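Local coordinates for sulfate transporter 4.1, chloroplastic (Arabidopsis thaliana, PDB 7LHV), which carries sulfate across the membrane together with protons as an SLC26/SulP family symporter, and may help regulate sulfate assimilation, at residues Pro123-Tyr126 against Gly127-Ser130; Leu173-Glu176 against Leu177-Leu181; Val185-Leu188 against Glu189-Gly193; Asn376-Gly379 against Ser380-Ser383. One frame throughout, in Å; residues are numbered along the deposited sequence.

How the interactions relate
All four contacts lie inside the transmembrane part of the SulP transporter and run in order along the chain: interaction 1 on helix 125-141, interactions 2 and 3 in succession on helix 173-194, interaction 4 at the end of helix 365-381. Interactions 1, 2 and 4 have centres about 11 to 13 Å apart, and their residues touch, Y126 packing on I175, Y129 on S383, and I179 on S380. Interaction 3 lies further along, its centre about 18 Å from interaction 2 and 23 Å from interaction 1, but it meets interaction 4 through E189 and N376. Helix 365-381 is thus packed against two earlier helices of the membrane domain.

Interaction 1 of 4, residues Pro123-Tyr126 against Gly127-Ser130; sequences PPIY and GLYS
In the early turns of the transmembrane helix 125-141, just after the proline pair P123-P124, the Y129 ring is met on two sides by the residues three and four places before it. I125 comes over its face: CG1 lies 4.1 Å from the centroid of the Y129 ring, 29° off the normal, a CH-pi contact. That branch gets there because CG1 of I125 stands opposite the backbone N (chi1 -175°), and its CD1 carries on to meet CD1 of L128 at 3.9 Å, the two side chains crossing at about a right angle. Y126 meets the same ring differently. Here Y129 turns its edge toward the Y126 face in a T-shaped stack, centroids of the two rings 5.3 Å apart and planes at 82°, with Y129 CD2 coming 3.7 Å from Y126 CD1. In this SulP membrane domain the cluster faces helix 406-426, where L419 touches I125, L128 and Y129, while P124 and L128 pack on helix 91-119. With an alanine at Y129, the Y126 face would probably lose its edge-on partner and I125 CG1 the ring beneath it, opening a gap beside L419 and P319. The backbone keeps the turn wound: G127 N bonds to P124 O at 2.9 Å, three residues back, and Y129 N reaches I125 O at 3.2 Å. S130 N follows with a bond to Y126 O, also 3.2 Å long, while its OG hydrogen-bonds to Y385 O in a loop.

Interaction 2 of 4, residues Leu173-Glu176 against Leu177-Leu181; sequences LHIE and LAILL
L173 and L177 meet through unlike first torsions: CG of L173 is turned opposite its own N (chi1 -170°), whereas CG of L177 stands opposite its carbonyl carbon (chi1 -81°). This pair, one turn apart at the start of the transmembrane helix 173-194, crosses obliquely, and CD1 of L177 reaches CG and CD2 of L173 at 3.8 and 4.1 Å. L177 is buried, wedged between this neighbour and L333 of helix 330-358, with L163 and I166 of helix 153-166 also against it, so the pair belongs to the seam where three membrane helices meet. Another ridge on the helix is made by I175 and I179. Their side chains lie alongside each other and point the same way, and CG2 of I175 touches CD1 of I179 at 3.7 Å. Beneath both pairs runs regular i to i+4 bonding: L177 N to L173 O, A178 N to H174 O, I179 N to I175 O and L180 N to E176 O, all between 2.9 and 3.0 Å and none far from straight. E176 leaves the helix as an extended chain that joins it to the loop ahead of helix 330-358. There OE1 of E176 is hydrogen-bonded to OG of S326, while its OE2 makes a long, weak ion pair with NH2 of R325.

Interaction 3 of 4, residues Val185-Leu188 against Glu189-Gly193; sequences VGIL and ECIMG
V185 and E189 run side by side, pointing the same way, with V185 CG1 3.7 Å from OE1 of E189 and 3.9 Å from its CD. The valine offers this methyl by setting CG1 opposite its own N (chi1 163°). The glutamate starts with CG opposite its carbonyl carbon (chi1 -67°) and then continues fully extended (chi2 -175°), which carries its carboxylate back along the helix as far as the valine methyl one turn earlier. E189 is buried, and the polar partner of its carboxylate is on another helix: OE2 accepts a hydrogen bond from ND2 of N376, which V185 also touches. The E189 side chain also touches T341 and A344 of helix 330-358 and L372 of helix 365-381. This makes the middle and latter part of the transmembrane helix 173-194 a strip inserted between two other helices of the SulP membrane domain, fastened to one of them by a polar bond. Elsewhere on the helix I187 and I191 take nearly the same conformation, so that CG2 of I187 meets CD1 of I191 at 4.0 Å, the side chains crossing at a slant; both lie on the surface, and the side chain of I191 is about 7 Å from a bound phosphatidylcholine. M192, bent at its second and third torsions, folds its end away from V185-L188, while its CG stays 3.2 Å from L188 O. Along the backbone, E189 N bonds to V185 O at 2.9 Å, the first of four i to i+4 bonds.

Interaction 4 of 4, residues Asn376-Gly379 against Ser380-Ser383; sequences NILG and SLFS
S380 bonds twice to the carbonyl of N376 in the last turn of the transmembrane helix 365-381, where the chain leaves the helix at F382. OG of S380 gives its hydrogen to N376 O at 2.6 Å, and the backbone N of S380 gives the ordinary i to i+4 bond to the same oxygen at 2.9 Å; the two donors come from opposite faces of the carbonyl plane. The hydroxyl can fold back on the preceding turn because it lies beside its own backbone N (chi1 -44°), a common way for serine to satisfy itself inside a membrane helix. Without the hydroxyl, as with an alanine here, N376 O would probably be left with the backbone N alone, and the side-chain packing on A182 and L183 of helix 173-194 is likely to be thinner. The side chain of N376 is engaged elsewhere: its ND2 is held by E189 and its OD1 accepts from A387 N, just before strand 388-389. G379 works through its carbonyl, which takes the hydrogen bond of F382 N at 3.0 Å as the helix ends; the same N makes a second, weak bond to L378 O. L378 and L381 contribute a loose apolar touch, CD1 to CD1 at 4.4 Å. The F382 ring turns its edge to L378 O, which lies in the ring plane 3.6 Å from CD2 of F382.

Interaction 1 of 4, residues Pro123-Tyr126 against Gly127-Ser130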
ATOM      1  N   PRO A 123     -27.556 -22.704  13.277  1.00 54.53           N
ATOM      2  CA  PRO A 123     -28.907 -22.742  13.824  1.00 54.53           C
ATOM      3  C   PRO A 123     -29.208 -21.463  14.578  1.00 54.53           C
ATOM      4  O   PRO A 123     -28.293 -20.795  15.094  1.00 54.53           O
ATOM      5  CB  PRO A 123     -28.877 -23.960  14.758  1.00 54.53           C
ATOM      6  CG  PRO A 123     -27.442 -24.293  14.944  1.00 54.53           C
ATOM      7  CD  PRO A 123     -26.758 -23.864  13.698  1.00 54.53           C
ATOM      8  N   PRO A 124     -30.484 -21.075  14.660  1.00 56.55           N
ATOM      9  CA  PRO A 124     -30.817 -19.743  15.195  1.00 56.55           C
ATOM     10  C   PRO A 124     -30.327 -19.493  16.610  1.00 56.55           C
ATOM     11  O   PRO A 124     -29.981 -18.353  16.938  1.00 56.55           O
ATOM     12  CB  PRO A 124     -32.349 -19.714  15.124  1.00 56.55           C
ATOM     13  CG  PRO A 124     -32.710 -20.744  14.112  1.00 56.55           C
ATOM     14  CD  PRO A 124     -31.683 -21.817  14.242  1.00 56.55           C
ATOM     15  N   ILE A 125     -30.279 -20.524  17.457  1.00 59.01           N
ATOM     16  CA  ILE A 125     -29.934 -20.320  18.861  1.00 59.01           C
ATOM     17  C   ILE A 125     -28.551 -19.698  18.998  1.00 59.01           C
ATOM     18  O   ILE A 125     -28.306 -18.906  19.915  1.00 59.01           O
ATOM     19  CB  ILE A 125     -30.041 -21.648  19.635  1.00 59.01           C
ATOM     20  CG1 ILE A 125     -29.799 -21.423  21.126  1.00 59.01           C
ATOM     21  CG2 ILE A 125     -29.070 -22.681  19.088  1.00 59.01           C
ATOM     22  CD1 ILE A 125     -30.824 -20.527  21.770  1.00 59.01           C
ATOM     23  N   TYR A 126     -27.637 -20.015  18.080  1.00 56.56           N
ATOM     24  CA  TYR A 126     -26.279 -19.497  18.181  1.00 56.56           C
ATOM     25  C   TYR A 126     -26.211 -17.994  17.968  1.00 56.56           C
ATOM     26  O   TYR A 126     -25.176 -17.388  18.259  1.00 56.56           O
ATOM     27  CB  TYR A 126     -25.366 -20.229  17.199  1.00 56.56           C
ATOM     28  CG  TYR A 126     -24.932 -21.566  17.738  1.00 56.56           C
ATOM     29  CD1 TYR A 126     -23.791 -21.685  18.514  1.00 56.56           C
ATOM     30  CD2 TYR A 126     -25.685 -22.705  17.507  1.00 56.56           C
ATOM     31  CE1 TYR A 126     -23.405 -22.903  19.028  1.00 56.56           C
ATOM     32  CE2 TYR A 126     -25.305 -23.925  18.014  1.00 56.56           C
ATOM     33  CZ  TYR A 126     -24.164 -24.020  18.773  1.00 56.56           C
ATOM     34  OH  TYR A 126     -23.781 -25.239  19.279  1.00 56.56           O
ATOM     35  N   GLY A 127     -27.275 -17.376  17.455  1.00 56.20           N
ATOM     36  CA  GLY A 127     -27.348 -15.927  17.487  1.00 56.20           C
ATOM     37  C   GLY A 127     -27.493 -15.397  18.902  1.00 56.20           C
ATOM     38  O   GLY A 127     -26.785 -14.471  19.307  1.00 56.20           O
ATOM     39  N   LEU A 128     -28.393 -16.004  19.683  1.00 57.39           N
ATOM     40  CA  LEU A 128     -28.621 -15.541  21.047  1.00 57.39           C
ATOM     41  C   LEU A 128     -27.363 -15.674  21.890  1.00 57.39           C
ATOM     42  O   LEU A 128     -27.028 -14.773  22.666  1.00 57.39           O
ATOM     43  CB  LEU A 128     -29.776 -16.311  21.680  1.00 57.39           C
ATOM     44  CG  LEU A 128     -31.145 -16.104  21.036  1.00 57.39           C
ATOM     45  CD1 LEU A 128     -32.203 -16.887  21.785  1.00 57.39           C
ATOM     46  CD2 LEU A 128     -31.495 -14.629  20.995  1.00 57.39           C
ATOM     47  N   TYR A 129     -26.651 -16.795  21.749  1.00 56.16           N
ATOM     48  CA  TYR A 129     -25.353 -16.935  22.400  1.00 56.16           C
ATOM     49  C   TYR A 129     -24.441 -15.778  22.022  1.00 56.16           C
ATOM     50  O   TYR A 129     -23.805 -15.161  22.885  1.00 56.16           O
ATOM     51  CB  TYR A 129     -24.709 -18.267  22.015  1.00 56.16           C
ATOM     52  CG  TYR A 129     -25.471 -19.501  22.443  1.00 56.16           C
ATOM     53  CD1 TYR A 129     -26.416 -19.447  23.455  1.00 56.16           C
ATOM     54  CD2 TYR A 129     -25.232 -20.725  21.839  1.00 56.16           C
ATOM     55  CE1 TYR A 129     -27.107 -20.576  23.846  1.00 56.16           C
ATOM     56  CE2 TYR A 129     -25.916 -21.859  22.225  1.00 56.16           C
ATOM     57  CZ  TYR A 129     -26.852 -21.779  23.228  1.00 56.16           C
ATOM     58  OH  TYR A 129     -27.537 -22.907  23.616  1.00 56.16           O
ATOM     59  N   SER A 130     -24.405 -15.436  20.732  1.00 53.31           N
ATOM     60  CA  SER A 130     -23.559 -14.351  20.256  1.00 53.31           C
ATOM     61  C   SER A 130     -23.989 -12.996  20.792  1.00 53.31           C
ATOM     62  O   SER A 130     -23.239 -12.027  20.642  1.00 53.31           O
ATOM     63  CB  SER A 130     -23.547 -14.322  18.729  1.00 53.31           C
ATOM     64  OG  SER A 130     -22.640 -13.347  18.253  1.00 53.31           O
TER

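Interaction 2 of 4, residues Leu173-Glu176 against Leu177-Leu181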
ATOM      1  N   LEU A 173     -19.507 -29.189  12.077  1.00 80.43           N
ATOM      2  CA  LEU A 173     -18.249 -28.482  11.873  1.00 80.43           C
ATOM      3  C   LEU A 173     -18.479 -26.992  11.667  1.00 80.43           C
ATOM      4  O   LEU A 173     -17.582 -26.189  11.938  1.00 80.43           O
ATOM      5  CB  LEU A 173     -17.498 -29.079  10.683  1.00 80.43           C
ATOM      6  CG  LEU A 173     -16.054 -28.615  10.488  1.00 80.43           C
ATOM      7  CD1 LEU A 173     -15.215 -28.962  11.703  1.00 80.43           C
ATOM      8  CD2 LEU A 173     -15.464 -29.226   9.231  1.00 80.43           C
ATOM      9  N   HIS A 174     -19.669 -26.606  11.198  1.00 80.37           N
ATOM     10  CA  HIS A 174     -19.983 -25.189  11.042  1.00 80.37           C
ATOM     11  C   HIS A 174     -19.910 -24.457  12.374  1.00 80.37           C
ATOM     12  O   HIS A 174     -19.360 -23.353  12.459  1.00 80.37           O
ATOM     13  CB  HIS A 174     -21.374 -25.017  10.435  1.00 80.37           C
ATOM     14  CG  HIS A 174     -21.396 -25.042   8.941  1.00 80.37           C
ATOM     15  ND1 HIS A 174     -21.562 -23.904   8.183  1.00 80.37           N
ATOM     16  CD2 HIS A 174     -21.289 -26.066   8.063  1.00 80.37           C
ATOM     17  CE1 HIS A 174     -21.548 -24.224   6.901  1.00 80.37           C
ATOM     18  NE2 HIS A 174     -21.383 -25.531   6.801  1.00 80.37           N
ATOM     19  N   ILE A 175     -20.462 -25.059  13.427  1.00 70.23           N
ATOM     20  CA  ILE A 175     -20.497 -24.407  14.733  1.00 70.23           C
ATOM     21  C   ILE A 175     -19.086 -24.219  15.276  1.00 70.23           C
ATOM     22  O   ILE A 175     -18.715 -23.132  15.737  1.00 70.23           O
ATOM     23  CB  ILE A 175     -21.372 -25.220  15.701  1.00 70.23           C
ATOM     24  CG1 ILE A 175     -22.839 -25.142  15.277  1.00 70.23           C
ATOM     25  CG2 ILE A 175     -21.179 -24.738  17.123  1.00 70.23           C
ATOM     26  CD1 ILE A 175     -23.683 -26.270  15.808  1.00 70.23           C
ATOM     27  N   GLU A 176     -18.281 -25.285  15.239  1.00 72.26           N
ATOM     28  CA  GLU A 176     -16.916 -25.195  15.741  1.00 72.26           C
ATOM     29  C   GLU A 176     -16.093 -24.216  14.918  1.00 72.26           C
ATOM     30  O   GLU A 176     -15.273 -23.472  15.464  1.00 72.26           O
ATOM     31  CB  GLU A 176     -16.263 -26.576  15.746  1.00 72.26           C
ATOM     32  CG  GLU A 176     -16.954 -27.583  16.645  1.00 72.26           C
ATOM     33  CD  GLU A 176     -16.255 -28.927  16.652  1.00 72.26           C
ATOM     34  OE1 GLU A 176     -15.212 -29.057  15.979  1.00 72.26           O
ATOM     35  OE2 GLU A 176     -16.746 -29.850  17.334  1.00 72.26           O
ATOM     36  N   LEU A 177     -16.298 -24.204  13.601  1.00 67.17           N
ATOM     37  CA  LEU A 177     -15.581 -23.261  12.753  1.00 67.17           C
ATOM     38  C   LEU A 177     -15.968 -21.825  13.070  1.00 67.17           C
ATOM     39  O   LEU A 177     -15.108 -20.941  13.100  1.00 67.17           O
ATOM     40  CB  LEU A 177     -15.837 -23.581  11.283  1.00 67.17           C
ATOM     41  CG  LEU A 177     -14.991 -24.709  10.695  1.00 67.17           C
ATOM     42  CD1 LEU A 177     -15.495 -25.082   9.314  1.00 67.17           C
ATOM     43  CD2 LEU A 177     -13.536 -24.295  10.641  1.00 67.17           C
ATOM     44  N   ALA A 178     -17.255 -21.569  13.314  1.00 58.94           N
ATOM     45  CA  ALA A 178     -17.685 -20.217  13.663  1.00 58.94           C
ATOM     46  C   ALA A 178     -17.108 -19.776  15.004  1.00 58.94           C
ATOM     47  O   ALA A 178     -16.669 -18.628  15.152  1.00 58.94           O
ATOM     48  CB  ALA A 178     -19.209 -20.140  13.684  1.00 58.94           C
ATOM     49  N   ILE A 179     -17.097 -20.672  15.991  1.00 56.51           N
ATOM     50  CA  ILE A 179     -16.543 -20.328  17.299  1.00 56.51           C
ATOM     51  C   ILE A 179     -15.042 -20.069  17.198  1.00 56.51           C
ATOM     52  O   ILE A 179     -14.516 -19.115  17.794  1.00 56.51           O
ATOM     53  CB  ILE A 179     -16.869 -21.433  18.316  1.00 56.51           C
ATOM     54  CG1 ILE A 179     -18.378 -21.513  18.537  1.00 56.51           C
ATOM     55  CG2 ILE A 179     -16.162 -21.176  19.626  1.00 56.51           C
ATOM     56  CD1 ILE A 179     -18.823 -22.772  19.231  1.00 56.51           C
ATOM     57  N   LEU A 180     -14.328 -20.906  16.443  1.00 56.32           N
ATOM     58  CA  LEU A 180     -12.903 -20.677  16.237  1.00 56.32           C
ATOM     59  C   LEU A 180     -12.656 -19.373  15.494  1.00 56.32           C
ATOM     60  O   LEU A 180     -11.689 -18.659  15.781  1.00 56.32           O
ATOM     61  CB  LEU A 180     -12.289 -21.850  15.476  1.00 56.32           C
ATOM     62  CG  LEU A 180     -10.828 -21.678  15.062  1.00 56.32           C
ATOM     63  CD1 LEU A 180      -9.914 -21.765  16.268  1.00 56.32           C
ATOM     64  CD2 LEU A 180     -10.451 -22.706  14.019  1.00 56.32           C
ATOM     65  N   LEU A 181     -13.514 -19.048  14.525  1.00 52.48           N
ATOM     66  CA  LEU A 181     -13.390 -17.783  13.818  1.00 52.48           C
ATOM     67  C   LEU A 181     -13.569 -16.612  14.768  1.00 52.48           C
ATOM     68  O   LEU A 181     -12.854 -15.610  14.671  1.00 52.48           O
ATOM     69  CB  LEU A 181     -14.413 -17.721  12.685  1.00 52.48           C
ATOM     70  CG  LEU A 181     -14.238 -16.613  11.653  1.00 52.48           C
ATOM     71  CD1 LEU A 181     -12.873 -16.700  11.029  1.00 52.48           C
ATOM     72  CD2 LEU A 181     -15.307 -16.731  10.589  1.00 52.48           C
TER

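Interaction 3 of 4, residues Val185-Leu188 against Glu189-Gly193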
ATOM      1  N   VAL A 185     -10.738 -13.832  15.536  1.00 50.17           N
ATOM      2  CA  VAL A 185     -11.052 -12.419  15.371  1.00 50.17           C
ATOM      3  C   VAL A 185     -10.753 -11.658  16.653  1.00 50.17           C
ATOM      4  O   VAL A 185     -10.179 -10.564  16.623  1.00 50.17           O
ATOM      5  CB  VAL A 185     -12.517 -12.242  14.932  1.00 50.17           C
ATOM      6  CG1 VAL A 185     -12.973 -10.818  15.170  1.00 50.17           C
ATOM      7  CG2 VAL A 185     -12.675 -12.610  13.474  1.00 50.17           C
ATOM      8  N   GLY A 186     -11.129 -12.225  17.800  1.00 49.53           N
ATOM      9  CA  GLY A 186     -10.842 -11.566  19.062  1.00 49.53           C
ATOM     10  C   GLY A 186      -9.356 -11.417  19.321  1.00 49.53           C
ATOM     11  O   GLY A 186      -8.901 -10.372  19.790  1.00 49.53           O
ATOM     12  N   ILE A 187      -8.579 -12.457  19.014  1.00 49.92           N
ATOM     13  CA  ILE A 187      -7.132 -12.381  19.207  1.00 49.92           C
ATOM     14  C   ILE A 187      -6.524 -11.323  18.294  1.00 49.92           C
ATOM     15  O   ILE A 187      -5.684 -10.521  18.724  1.00 49.92           O
ATOM     16  CB  ILE A 187      -6.488 -13.762  18.994  1.00 49.92           C
ATOM     17  CG1 ILE A 187      -6.608 -14.600  20.267  1.00 49.92           C
ATOM     18  CG2 ILE A 187      -5.034 -13.624  18.592  1.00 49.92           C
ATOM     19  CD1 ILE A 187      -6.249 -16.049  20.074  1.00 49.92           C
ATOM     20  N   LEU A 188      -6.937 -11.297  17.025  1.00 50.49           N
ATOM     21  CA  LEU A 188      -6.408 -10.292  16.105  1.00 50.49           C
ATOM     22  C   LEU A 188      -6.784  -8.885  16.544  1.00 50.49           C
ATOM     23  O   LEU A 188      -5.967  -7.964  16.456  1.00 50.49           O
ATOM     24  CB  LEU A 188      -6.902 -10.559  14.685  1.00 50.49           C
ATOM     25  CG  LEU A 188      -6.160 -11.644  13.906  1.00 50.49           C
ATOM     26  CD1 LEU A 188      -6.792 -11.848  12.544  1.00 50.49           C
ATOM     27  CD2 LEU A 188      -4.695 -11.290  13.766  1.00 50.49           C
ATOM     28  N   GLU A 189      -8.019  -8.695  17.016  1.00 53.07           N
ATOM     29  CA  GLU A 189      -8.441  -7.379  17.483  1.00 53.07           C
ATOM     30  C   GLU A 189      -7.655  -6.947  18.712  1.00 53.07           C
ATOM     31  O   GLU A 189      -7.251  -5.786  18.821  1.00 53.07           O
ATOM     32  CB  GLU A 189      -9.937  -7.386  17.785  1.00 53.07           C
ATOM     33  CG  GLU A 189     -10.814  -7.556  16.565  1.00 53.07           C
ATOM     34  CD  GLU A 189     -12.280  -7.432  16.898  1.00 53.07           C
ATOM     35  OE1 GLU A 189     -13.095  -7.251  15.973  1.00 53.07           O
ATOM     36  OE2 GLU A 189     -12.617  -7.519  18.095  1.00 53.07           O
ATOM     37  N   CYS A 190      -7.431  -7.866  19.655  1.00 53.59           N
ATOM     38  CA  CYS A 190      -6.640  -7.526  20.833  1.00 53.59           C
ATOM     39  C   CYS A 190      -5.209  -7.174  20.453  1.00 53.59           C
ATOM     40  O   CYS A 190      -4.618  -6.248  21.022  1.00 53.59           O
ATOM     41  CB  CYS A 190      -6.665  -8.678  21.834  1.00 53.59           C
ATOM     42  SG  CYS A 190      -8.075  -8.652  22.955  1.00 53.59           S
ATOM     43  N   ILE A 191      -4.632  -7.902  19.495  1.00 53.78           N
ATOM     44  CA  ILE A 191      -3.273  -7.603  19.048  1.00 53.78           C
ATOM     45  C   ILE A 191      -3.218  -6.230  18.390  1.00 53.78           C
ATOM     46  O   ILE A 191      -2.323  -5.423  18.669  1.00 53.78           O
ATOM     47  CB  ILE A 191      -2.766  -8.707  18.104  1.00 53.78           C
ATOM     48  CG1 ILE A 191      -2.279  -9.911  18.909  1.00 53.78           C
ATOM     49  CG2 ILE A 191      -1.663  -8.184  17.204  1.00 53.78           C
ATOM     50  CD1 ILE A 191      -2.000 -11.129  18.067  1.00 53.78           C
ATOM     51  N   MET A 192      -4.180  -5.935  17.513  1.00 58.29           N
ATOM     52  CA  MET A 192      -4.180  -4.656  16.811  1.00 58.29           C
ATOM     53  C   MET A 192      -4.561  -3.495  17.720  1.00 58.29           C
ATOM     54  O   MET A 192      -4.292  -2.341  17.371  1.00 58.29           O
ATOM     55  CB  MET A 192      -5.128  -4.712  15.614  1.00 58.29           C
ATOM     56  CG  MET A 192      -4.706  -5.700  14.543  1.00 58.29           C
ATOM     57  SD  MET A 192      -3.534  -5.023  13.356  1.00 58.29           S
ATOM     58  CE  MET A 192      -4.574  -3.868  12.471  1.00 58.29           C
ATOM     59  N   GLY A 193      -5.198  -3.764  18.854  1.00 54.86           N
ATOM     60  CA  GLY A 193      -5.500  -2.720  19.810  1.00 54.86           C
ATOM     61  C   GLY A 193      -4.359  -2.451  20.768  1.00 54.86           C
ATOM     62  O   GLY A 193      -4.111  -1.299  21.135  1.00 54.86           O
TER

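Interaction 4 of 4, residues Asn376-Gly379 against Ser380-Ser383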
ATOM      1  N   ASN A 376     -14.970 -10.691  22.028  1.00 47.09           N
ATOM      2  CA  ASN A 376     -14.996 -11.800  21.080  1.00 47.09           C
ATOM      3  C   ASN A 376     -14.331 -13.042  21.658  1.00 47.09           C
ATOM      4  O   ASN A 376     -14.815 -14.160  21.458  1.00 47.09           O
ATOM      5  CB  ASN A 376     -14.322 -11.386  19.776  1.00 47.09           C
ATOM      6  CG  ASN A 376     -15.278 -10.725  18.817  1.00 47.09           C
ATOM      7  OD1 ASN A 376     -16.368 -11.231  18.567  1.00 47.09           O
ATOM      8  ND2 ASN A 376     -14.876  -9.586  18.271  1.00 47.09           N
ATOM      9  N   ILE A 377     -13.218 -12.869  22.374  1.00 49.83           N
ATOM     10  CA  ILE A 377     -12.520 -14.016  22.953  1.00 49.83           C
ATOM     11  C   ILE A 377     -13.407 -14.721  23.972  1.00 49.83           C
ATOM     12  O   ILE A 377     -13.546 -15.953  23.961  1.00 49.83           O
ATOM     13  CB  ILE A 377     -11.186 -13.572  23.577  1.00 49.83           C
ATOM     14  CG1 ILE A 377     -10.160 -13.269  22.486  1.00 49.83           C
ATOM     15  CG2 ILE A 377     -10.658 -14.633  24.523  1.00 49.83           C
ATOM     16  CD1 ILE A 377      -8.907 -12.621  23.005  1.00 49.83           C
ATOM     17  N   LEU A 378     -14.033 -13.950  24.865  1.00 51.48           N
ATOM     18  CA  LEU A 378     -14.912 -14.567  25.855  1.00 51.48           C
ATOM     19  C   LEU A 378     -16.146 -15.189  25.208  1.00 51.48           C
ATOM     20  O   LEU A 378     -16.589 -16.269  25.627  1.00 51.48           O
ATOM     21  CB  LEU A 378     -15.315 -13.553  26.921  1.00 51.48           C
ATOM     22  CG  LEU A 378     -14.357 -13.369  28.102  1.00 51.48           C
ATOM     23  CD1 LEU A 378     -14.263 -14.654  28.904  1.00 51.48           C
ATOM     24  CD2 LEU A 378     -12.979 -12.907  27.670  1.00 51.48           C
ATOM     25  N   GLY A 379     -16.711 -14.543  24.188  1.00 53.12           N
ATOM     26  CA  GLY A 379     -17.823 -15.147  23.477  1.00 53.12           C
ATOM     27  C   GLY A 379     -17.447 -16.468  22.835  1.00 53.12           C
ATOM     28  O   GLY A 379     -18.226 -17.423  22.863  1.00 53.12           O
ATOM     29  N   SER A 380     -16.250 -16.543  22.253  1.00 52.15           N
ATOM     30  CA  SER A 380     -15.777 -17.806  21.702  1.00 52.15           C
ATOM     31  C   SER A 380     -15.647 -18.854  22.792  1.00 52.15           C
ATOM     32  O   SER A 380     -16.015 -20.018  22.595  1.00 52.15           O
ATOM     33  CB  SER A 380     -14.438 -17.599  21.004  1.00 52.15           C
ATOM     34  OG  SER A 380     -14.476 -16.432  20.213  1.00 52.15           O
ATOM     35  N   LEU A 381     -15.127 -18.460  23.953  1.00 58.03           N
ATOM     36  CA  LEU A 381     -15.081 -19.386  25.076  1.00 58.03           C
ATOM     37  C   LEU A 381     -16.466 -19.826  25.527  1.00 58.03           C
ATOM     38  O   LEU A 381     -16.583 -20.882  26.155  1.00 58.03           O
ATOM     39  CB  LEU A 381     -14.332 -18.767  26.255  1.00 58.03           C
ATOM     40  CG  LEU A 381     -12.840 -18.515  26.058  1.00 58.03           C
ATOM     41  CD1 LEU A 381     -12.187 -18.211  27.388  1.00 58.03           C
ATOM     42  CD2 LEU A 381     -12.183 -19.709  25.396  1.00 58.03           C
ATOM     43  N   PHE A 382     -17.509 -19.057  25.224  1.00 58.46           N
ATOM     44  CA  PHE A 382     -18.869 -19.426  25.604  1.00 58.46           C
ATOM     45  C   PHE A 382     -19.756 -19.634  24.381  1.00 58.46           C
ATOM     46  O   PHE A 382     -20.925 -19.243  24.367  1.00 58.46           O
ATOM     47  CB  PHE A 382     -19.472 -18.386  26.540  1.00 58.46           C
ATOM     48  CG  PHE A 382     -19.082 -18.574  27.972  1.00 58.46           C
ATOM     49  CD1 PHE A 382     -19.826 -19.392  28.800  1.00 58.46           C
ATOM     50  CD2 PHE A 382     -17.966 -17.944  28.485  1.00 58.46           C
ATOM     51  CE1 PHE A 382     -19.468 -19.572  30.119  1.00 58.46           C
ATOM     52  CE2 PHE A 382     -17.602 -18.119  29.802  1.00 58.46           C
ATOM     53  CZ  PHE A 382     -18.354 -18.933  30.620  1.00 58.46           C
ATOM     54  N   SER A 383     -19.207 -20.258  23.336  1.00 55.93           N
ATOM     55  CA  SER A 383     -19.966 -20.711  22.167  1.00 55.93           C
ATOM     56  C   SER A 383     -20.692 -19.559  21.467  1.00 55.93           C
ATOM     57  O   SER A 383     -21.917 -19.534  21.363  1.00 55.93           O
ATOM     58  CB  SER A 383     -20.953 -21.815  22.557  1.00 55.93           C
ATOM     59  OG  SER A 383     -20.318 -22.829  23.312  1.00 55.93           O
TER